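Mandelate racemase/muconate lactonizing enzyme family protein (PDB 3T9P) is a putative member of the mandelate racemase/muconate lactonizing enzyme family, in the enolase superfamily, and probably acts as an isomerase or related enzyme on an unidentified substrate. Local coordinates at residues Leu100-Trp112 with Pro279-Leu291. Residues are numbered along the deposited sequence; the frame is centred on the assembly and turned at random.
Sequences LRRAMTGLDTALW and PDVMYMGGMHRTL. With FMT (formic acid), chain E.
Helix 100-112 crosses helix 287-291 at 103°, the backbones coming nearest where Thr-105 CA and Gly-286 CA lie 4.1 Å apart. A side chain on Gly-286 would hit Asp-108 CB. Asp-108 reaches the second helix's start with both carboxylate oxygens: OD2 accepts from Met-287 N at 2.7 Å, from above the carboxylate plane, and OD1 from His-288 N at 3.2 Å, on its syn side but tilted 31° from that plane, the N-H nearly straight. CG, anti to the backbone N (chi1 171°), carries the carboxylate to these first-turn N-H groups, which lack carbonyl partners. Trp-112 CZ2 lies over one face of the His-288 imidazole, 3.2 Å from NE2. This is the seam of an enolase-type enzyme, where the N-terminal capping domain meets the modified TIM barrel. Toward the N-terminal end of 100-112, the Arg-101 and Arg-289 guanidiniums stack flat, centres 3.3 Å apart; Glu-261 pairs with Arg-101 and probably offsets the like charges. Arg-289 NE donates to Met-284 O, 2.7 Å away near the guanidinium plane. A leucine here has no donor for Met-284 O or Cys-260 O and no flat group for Arg-101, which would probably turn more freely. Arg-102 lies alongside Tyr-283, one guanidinium face over CE1; NE donates to Ser-98 OG, and water 1 bridges NH2 to the phenol OH, which donates to formic acid O2. Lys-94 O of the second subunit accepts from Arg-102 NH2; its NZ bonds the formic acid.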
ATOM      1  N   LEU A 100       3.301  -4.761   3.136  1.00 10.38           N
ATOM      2  CA  LEU A 100       4.232  -5.695   2.511  1.00 11.38           C
ATOM      3  C   LEU A 100       5.683  -5.179   2.629  1.00 11.19           C
ATOM      4  O   LEU A 100       6.561  -5.917   2.854  1.00  9.74           O
ATOM      5  CB  LEU A 100       3.891  -5.924   1.050  1.00 10.24           C
ATOM      6  CG  LEU A 100       4.588  -7.030   0.235  1.00 16.37           C
ATOM      7  CD1 LEU A 100       4.208  -8.378   0.593  1.00 15.54           C
ATOM      8  CD2 LEU A 100       4.496  -6.823  -1.237  1.00 20.13           C
ATOM      9  N   ARG A 101       5.854  -3.891   2.413  1.00  8.96           N
ATOM     10  CA  ARG A 101       7.139  -3.240   2.529  1.00 11.23           C
ATOM     11  C   ARG A 101       7.730  -3.240   3.955  1.00 11.09           C
ATOM     12  O   ARG A 101       8.879  -3.503   4.169  1.00 12.63           O
ATOM     13  CB  ARG A 101       7.062  -1.832   1.984  1.00 10.22           C
ATOM     14  CG  ARG A 101       6.590  -1.704   0.510  1.00 19.22           C
ATOM     15  CD  ARG A 101       7.009  -2.760  -0.429  1.00 17.40           C
ATOM     16  NE  ARG A 101       6.680  -2.560  -1.843  1.00 19.36           N
ATOM     17  CZ  ARG A 101       7.280  -3.182  -2.832  1.00 20.07           C
ATOM     18  NH1 ARG A 101       8.215  -4.016  -2.557  1.00 14.94           N
ATOM     19  NH2 ARG A 101       6.954  -2.975  -4.084  1.00 14.70           N
ATOM     20  N   ARG A 102       6.844  -3.014   4.906  1.00 11.47           N
ATOM     21  CA  ARG A 102       7.200  -2.973   6.302  1.00 11.27           C
ATOM     22  C   ARG A 102       7.770  -4.354   6.651  1.00 11.48           C
ATOM     23  O   ARG A 102       8.772  -4.446   7.307  1.00 13.73           O
ATOM     24  CB  ARG A 102       5.939  -2.728   7.146  1.00 20.00           C
ATOM     25  CG  ARG A 102       5.452  -1.277   7.286  1.00 20.00           C
ATOM     26  CD  ARG A 102       4.170  -1.148   8.060  1.00 20.00           C
ATOM     27  NE  ARG A 102       3.676   0.208   8.083  1.00 20.00           N
ATOM     28  CZ  ARG A 102       3.783   1.057   9.094  1.00 20.00           C
ATOM     29  NH1 ARG A 102       4.273   0.676  10.252  1.00 20.00           N
ATOM     30  NH2 ARG A 102       3.359   2.284   8.931  1.00 20.00           N
ATOM     31  N   ALA A 103       7.140  -5.395   6.150  1.00  9.10           N
ATOM     32  CA  ALA A 103       7.602  -6.748   6.374  1.00 12.02           C
ATOM     33  C   ALA A 103       8.916  -7.119   5.627  1.00 13.05           C
ATOM     34  O   ALA A 103       9.826  -7.684   6.193  1.00 12.09           O
ATOM     35  CB  ALA A 103       6.521  -7.727   6.108  1.00  9.87           C
ATOM     36  N   MET A 104       8.945  -6.713   4.370  1.00 10.67           N
ATOM     37  CA  MET A 104      10.141  -6.925   3.455  1.00 12.28           C
ATOM     38  C   MET A 104      11.410  -6.357   4.059  1.00 12.57           C
ATOM     39  O   MET A 104      12.483  -6.920   3.888  1.00 14.52           O
ATOM     40  CB  MET A 104       9.857  -6.299   2.081  1.00 12.39           C
ATOM     41  CG  MET A 104      11.009  -6.462   1.082  1.00 14.52           C
ATOM     42  SD  MET A 104      10.448  -5.884  -0.593  1.00 15.43           S
ATOM     43  CE  MET A 104       9.471  -7.350  -0.967  1.00 13.33           C
ATOM     44  N   THR A 105      11.298  -5.231   4.746  1.00 13.79           N
ATOM     45  CA  THR A 105      12.443  -4.610   5.395  1.00 12.22           C
ATOM     46  C   THR A 105      13.148  -5.611   6.333  1.00 10.78           C
ATOM     47  O   THR A 105      14.360  -5.538   6.436  1.00 12.53           O
ATOM     48  CB  THR A 105      12.015  -3.349   6.199  1.00 13.39           C
ATOM     49  OG1 THR A 105      11.467  -2.408   5.270  1.00 16.51           O
ATOM     50  CG2 THR A 105      13.118  -2.753   7.022  1.00 13.63           C
ATOM     51  N   GLY A 106      12.390  -6.449   7.028  1.00 10.64           N
ATOM     52  CA  GLY A 106      12.955  -7.377   8.025  1.00 12.07           C
ATOM     53  C   GLY A 106      13.852  -8.397   7.290  1.00 13.59           C
ATOM     54  O   GLY A 106      14.975  -8.726   7.751  1.00 12.20           O
ATOM     55  N   LEU A 107      13.385  -8.866   6.141  1.00 12.62           N
ATOM     56  CA  LEU A 107      14.233  -9.732   5.270  1.00 15.02           C
ATOM     57  C   LEU A 107      15.507  -9.008   4.747  1.00 15.10           C
ATOM     58  O   LEU A 107      16.622  -9.500   4.885  1.00 12.37           O
ATOM     59  CB  LEU A 107      13.452 -10.309   4.060  1.00 12.84           C
ATOM     60  CG  LEU A 107      14.275 -11.208   3.031  1.00 15.15           C
ATOM     61  CD1 LEU A 107      14.660 -12.616   3.618  1.00 14.17           C
ATOM     62  CD2 LEU A 107      13.346 -11.539   1.897  1.00 13.90           C
ATOM     63  N   ASP A 108      15.345  -7.841   4.128  1.00 14.39           N
ATOM     64  CA  ASP A 108      16.499  -7.125   3.588  1.00 14.91           C
ATOM     65  C   ASP A 108      17.534  -6.804   4.672  1.00 14.99           C
ATOM     66  O   ASP A 108      18.768  -7.077   4.481  1.00 15.77           O
ATOM     67  CB  ASP A 108      15.975  -5.806   2.926  1.00 15.57           C
ATOM     68  CG  ASP A 108      17.090  -4.863   2.528  1.00 17.71           C
ATOM     69  OD1 ASP A 108      17.392  -4.749   1.302  1.00 17.78           O
ATOM     70  OD2 ASP A 108      17.645  -4.207   3.457  1.00 15.68           O
ATOM     71  N   THR A 109      17.089  -6.230   5.780  1.00 13.58           N
ATOM     72  CA  THR A 109      18.063  -5.801   6.834  1.00 14.02           C
ATOM     73  C   THR A 109      18.781  -6.977   7.511  1.00 13.66           C
ATOM     74  O   THR A 109      19.919  -6.865   7.859  1.00 12.47           O
ATOM     75  CB  THR A 109      17.404  -4.900   7.933  1.00 15.92           C
ATOM     76  OG1 THR A 109      16.196  -5.522   8.364  1.00 11.95           O
ATOM     77  CG2 THR A 109      17.025  -3.506   7.351  1.00 15.32           C
ATOM     78  N   ALA A 110      18.111  -8.120   7.670  1.00 13.59           N
ATOM     79  CA  ALA A 110      18.759  -9.271   8.287  1.00 14.44           C
ATOM     80  C   ALA A 110      19.835  -9.770   7.321  1.00 14.08           C
ATOM     81  O   ALA A 110      20.887 -10.205   7.727  1.00 14.03           O
ATOM     82  CB  ALA A 110      17.684 -10.402   8.500  1.00 14.15           C
ATOM     83  N   LEU A 111      19.528  -9.760   6.015  1.00 13.72           N
ATOM     84  CA  LEU A 111      20.516 -10.266   5.051  1.00 15.55           C
ATOM     85  C   LEU A 111      21.750  -9.353   4.926  1.00 16.02           C
ATOM     86  O   LEU A 111      22.870  -9.846   4.704  1.00 17.25           O
ATOM     87  CB  LEU A 111      19.855 -10.499   3.692  1.00 13.72           C
ATOM     88  CG  LEU A 111      18.848 -11.655   3.626  1.00 15.35           C
ATOM     89  CD1 LEU A 111      18.104 -11.577   2.283  1.00 14.36           C
ATOM     90  CD2 LEU A 111      19.535 -13.041   3.784  1.00 18.74           C
ATOM     91  N   TRP A 112      21.578  -8.026   4.974  1.00 16.15           N
ATOM     92  CA  TRP A 112      22.793  -7.156   4.997  1.00 16.19           C
ATOM     93  C   TRP A 112      23.641  -7.467   6.236  1.00 14.92           C
ATOM     94  O   TRP A 112      24.852  -7.456   6.159  1.00 15.60           O
ATOM     95  CB  TRP A 112      22.395  -5.641   4.952  1.00 14.83           C
ATOM     96  CG  TRP A 112      21.850  -5.257   3.580  1.00 16.57           C
ATOM     97  CD1 TRP A 112      20.527  -4.938   3.232  1.00 14.83           C
ATOM     98  CD2 TRP A 112      22.622  -5.130   2.408  1.00 20.43           C
ATOM     99  NE1 TRP A 112      20.461  -4.602   1.909  1.00 16.83           N
ATOM    100  CE2 TRP A 112      21.729  -4.758   1.356  1.00 19.22           C
ATOM    101  CE3 TRP A 112      24.009  -5.302   2.126  1.00 18.12           C
ATOM    102  CZ2 TRP A 112      22.178  -4.563   0.037  1.00 22.08           C
ATOM    103  CZ3 TRP A 112      24.451  -5.160   0.785  1.00 20.34           C
ATOM    104  CH2 TRP A 112      23.532  -4.787  -0.237  1.00 19.98           C
ATOM    105  N   PRO A 279      13.040   9.270   1.990  1.00 13.85           N
ATOM    106  CA  PRO A 279      12.498   7.918   2.183  1.00 13.75           C
ATOM    107  C   PRO A 279      12.801   7.497   3.638  1.00 13.19           C
ATOM    108  O   PRO A 279      13.775   8.022   4.259  1.00 12.20           O
ATOM    109  CB  PRO A 279      13.383   7.031   1.222  1.00 12.62           C
ATOM    110  CG  PRO A 279      14.692   7.772   1.124  1.00 16.23           C
ATOM    111  CD  PRO A 279      14.249   9.282   1.138  1.00 14.18           C
ATOM    112  N   ASP A 280      12.107   6.487   4.100  1.00 11.16           N
ATOM    113  CA  ASP A 280      12.363   5.886   5.380  1.00 12.47           C
ATOM    114  C   ASP A 280      12.736   4.470   5.075  1.00 11.37           C
ATOM    115  O   ASP A 280      11.965   3.756   4.436  1.00 13.70           O
ATOM    116  CB  ASP A 280      11.042   5.934   6.237  1.00 12.33           C
ATOM    117  CG  ASP A 280      11.181   5.203   7.614  1.00 14.68           C
ATOM    118  OD1 ASP A 280      11.274   3.981   7.637  1.00 13.47           O
ATOM    119  OD2 ASP A 280      11.191   5.917   8.652  1.00 15.23           O
ATOM    120  N   VAL A 281      13.903   4.030   5.568  1.00 12.53           N
ATOM    121  CA  VAL A 281      14.440   2.688   5.169  1.00 13.03           C
ATOM    122  C   VAL A 281      13.359   1.572   5.418  1.00 12.27           C
ATOM    123  O   VAL A 281      13.133   0.609   4.612  1.00 11.61           O
ATOM    124  CB  VAL A 281      15.800   2.429   5.899  1.00 11.79           C
ATOM    125  CG1 VAL A 281      16.248   0.919   5.710  1.00 14.14           C
ATOM    126  CG2 VAL A 281      16.802   3.308   5.339  1.00 12.29           C
ATOM    127  N   MET A 282      12.738   1.661   6.580  1.00 11.18           N
ATOM    128  CA  MET A 282      11.855   0.562   7.073  1.00 12.89           C
ATOM    129  C   MET A 282      10.499   0.664   6.356  1.00 11.61           C
ATOM    130  O   MET A 282       9.936  -0.361   6.074  1.00 14.29           O
ATOM    131  CB  MET A 282      11.552   0.694   8.604  1.00 10.63           C
ATOM    132  CG  MET A 282      12.608   0.154   9.493  1.00 13.70           C
ATOM    133  SD  MET A 282      14.353   0.019   8.947  1.00 14.67           S
ATOM    134  CE  MET A 282      14.949  -1.213  10.151  1.00 13.51           C
ATOM    135  N   TYR A 283       9.955   1.865   6.065  1.00 10.01           N
ATOM    136  CA  TYR A 283       8.701   1.905   5.294  1.00  9.02           C
ATOM    137  C   TYR A 283       8.920   1.551   3.822  1.00  9.05           C
ATOM    138  O   TYR A 283       7.971   1.219   3.079  1.00  9.93           O
ATOM    139  CB  TYR A 283       8.069   3.318   5.358  1.00  7.20           C
ATOM    140  CG  TYR A 283       7.653   3.775   6.708  1.00 11.65           C
ATOM    141  CD1 TYR A 283       7.120   2.884   7.632  1.00 15.24           C
ATOM    142  CD2 TYR A 283       7.702   5.157   7.044  1.00 10.65           C
ATOM    143  CE1 TYR A 283       6.661   3.330   8.923  1.00 14.54           C
ATOM    144  CE2 TYR A 283       7.240   5.624   8.265  1.00 12.02           C
ATOM    145  CZ  TYR A 283       6.725   4.692   9.201  1.00 19.20           C
ATOM    146  OH  TYR A 283       6.291   5.156  10.394  1.00 16.08           O
ATOM    147  N   MET A 284      10.143   1.735   3.367  1.00 11.21           N
ATOM    148  CA  MET A 284      10.460   1.514   1.924  1.00 12.58           C
ATOM    149  C   MET A 284      10.579   0.006   1.575  1.00 12.85           C
ATOM    150  O   MET A 284      10.484  -0.385   0.393  1.00 12.80           O
ATOM    151  CB  MET A 284      11.893   2.033   1.657  1.00 11.78           C
ATOM    152  CG  MET A 284      11.869   3.493   1.177  1.00 14.25           C
ATOM    153  SD  MET A 284      10.774   3.838  -0.231  1.00 18.23           S
ATOM    154  CE  MET A 284      11.310   2.645  -1.424  1.00 16.63           C
ATOM    155  N   GLY A 285      10.875  -0.830   2.576  1.00 11.83           N
ATOM    156  CA  GLY A 285      11.166  -2.232   2.235  1.00 11.57           C
ATOM    157  C   GLY A 285      12.638  -2.599   2.343  1.00 15.27           C
ATOM    158  O   GLY A 285      13.030  -3.674   1.893  1.00 14.95           O
ATOM    159  N   GLY A 286      13.502  -1.663   2.791  1.00 15.23           N
ATOM    160  CA  GLY A 286      14.866  -2.043   3.237  1.00 14.80           C
ATOM    161  C   GLY A 286      15.906  -1.277   2.407  1.00 15.13           C
ATOM    162  O   GLY A 286      15.578  -0.289   1.748  1.00 13.34           O
ATOM    163  N   MET A 287      17.166  -1.706   2.474  1.00 14.76           N
ATOM    164  CA  MET A 287      18.270  -0.885   1.897  1.00 15.27           C
ATOM    165  C   MET A 287      18.269  -0.881   0.351  1.00 15.53           C
ATOM    166  O   MET A 287      18.485   0.157  -0.276  1.00 15.41           O
ATOM    167  CB  MET A 287      19.619  -1.418   2.425  1.00 14.79           C
ATOM    168  CG  MET A 287      19.630  -1.430   3.991  1.00 19.81           C
ATOM    169  SD  MET A 287      19.763   0.277   4.733  1.00 23.57           S
ATOM    170  CE  MET A 287      21.427   0.736   4.368  1.00 19.85           C
ATOM    171  N   HIS A 288      18.068  -2.034  -0.257  1.00 15.25           N
ATOM    172  CA  HIS A 288      18.094  -2.073  -1.734  1.00 16.18           C
ATOM    173  C   HIS A 288      17.052  -1.108  -2.247  1.00 15.62           C
ATOM    174  O   HIS A 288      17.315  -0.367  -3.161  1.00 15.73           O
ATOM    175  CB  HIS A 288      17.755  -3.506  -2.250  1.00 16.34           C
ATOM    176  CG  HIS A 288      18.945  -4.421  -2.336  1.00 18.16           C
ATOM    177  ND1 HIS A 288      20.063  -4.116  -3.089  1.00 18.05           N
ATOM    178  CD2 HIS A 288      19.154  -5.662  -1.836  1.00 19.45           C
ATOM    179  CE1 HIS A 288      20.952  -5.104  -2.971  1.00 25.34           C
ATOM    180  NE2 HIS A 288      20.411  -6.070  -2.236  1.00 21.96           N
ATOM    181  N   ARG A 289      15.833  -1.141  -1.697  1.00 14.22           N
ATOM    182  CA  ARG A 289      14.782  -0.290  -2.215  1.00 13.65           C
ATOM    183  C   ARG A 289      15.051   1.169  -1.906  1.00 13.06           C
ATOM    184  O   ARG A 289      14.811   2.003  -2.777  1.00 15.10           O
ATOM    185  CB  ARG A 289      13.417  -0.741  -1.714  1.00 12.98           C
ATOM    186  CG  ARG A 289      13.004  -2.118  -2.328  1.00 10.68           C
ATOM    187  CD  ARG A 289      11.535  -2.519  -1.836  1.00  7.71           C
ATOM    188  NE  ARG A 289      10.487  -1.486  -2.092  1.00 12.33           N
ATOM    189  CZ  ARG A 289       9.970  -1.233  -3.278  1.00 18.66           C
ATOM    190  NH1 ARG A 289      10.381  -1.993  -4.350  1.00 13.40           N
ATOM    191  NH2 ARG A 289       9.025  -0.292  -3.430  1.00 10.27           N
ATOM    192  N   THR A 290      15.616   1.465  -0.726  1.00 13.06           N
ATOM    193  CA  THR A 290      15.919   2.878  -0.427  1.00 15.42           C
ATOM    194  C   THR A 290      17.022   3.435  -1.419  1.00 15.25           C
ATOM    195  O   THR A 290      16.923   4.559  -1.926  1.00 15.93           O
ATOM    196  CB  THR A 290      16.363   3.006   1.060  1.00 16.68           C
ATOM    197  OG1 THR A 290      15.257   2.518   1.821  1.00 12.73           O
ATOM    198  CG2 THR A 290      16.597   4.513   1.457  1.00 14.31           C
ATOM    199  N   LEU A 291      18.046   2.617  -1.644  1.00 14.34           N
ATOM    200  CA  LEU A 291      19.103   2.913  -2.634  1.00 15.86           C
ATOM    201  C   LEU A 291      18.541   3.236  -4.018  1.00 16.02           C
ATOM    202  O   LEU A 291      19.016   4.168  -4.666  1.00 19.31           O
ATOM    203  CB  LEU A 291      20.079   1.713  -2.724  1.00 14.82           C
ATOM    204  CG  LEU A 291      21.036   1.633  -1.528  1.00 16.35           C
ATOM    205  CD1 LEU A 291      21.786   0.240  -1.618  1.00 19.09           C
ATOM    206  CD2 LEU A 291      22.016   2.902  -1.526  1.00 17.74           C
TER
HETATM  207  C   FMT E 391       7.180   7.740  12.286  1.00 28.09           C
HETATM  208  O1  FMT E 391       6.371   8.179  13.179  1.00 29.41           O
HETATM  209  O2  FMT E 391       6.897   7.623  11.083  1.00 22.66           O
HETATM  210  O   HOH W   1       3.923   3.632  11.138  1.00 12.73           O
HETATM  211  O   HOH W   2      15.198  -3.252   0.154  1.00 14.99           O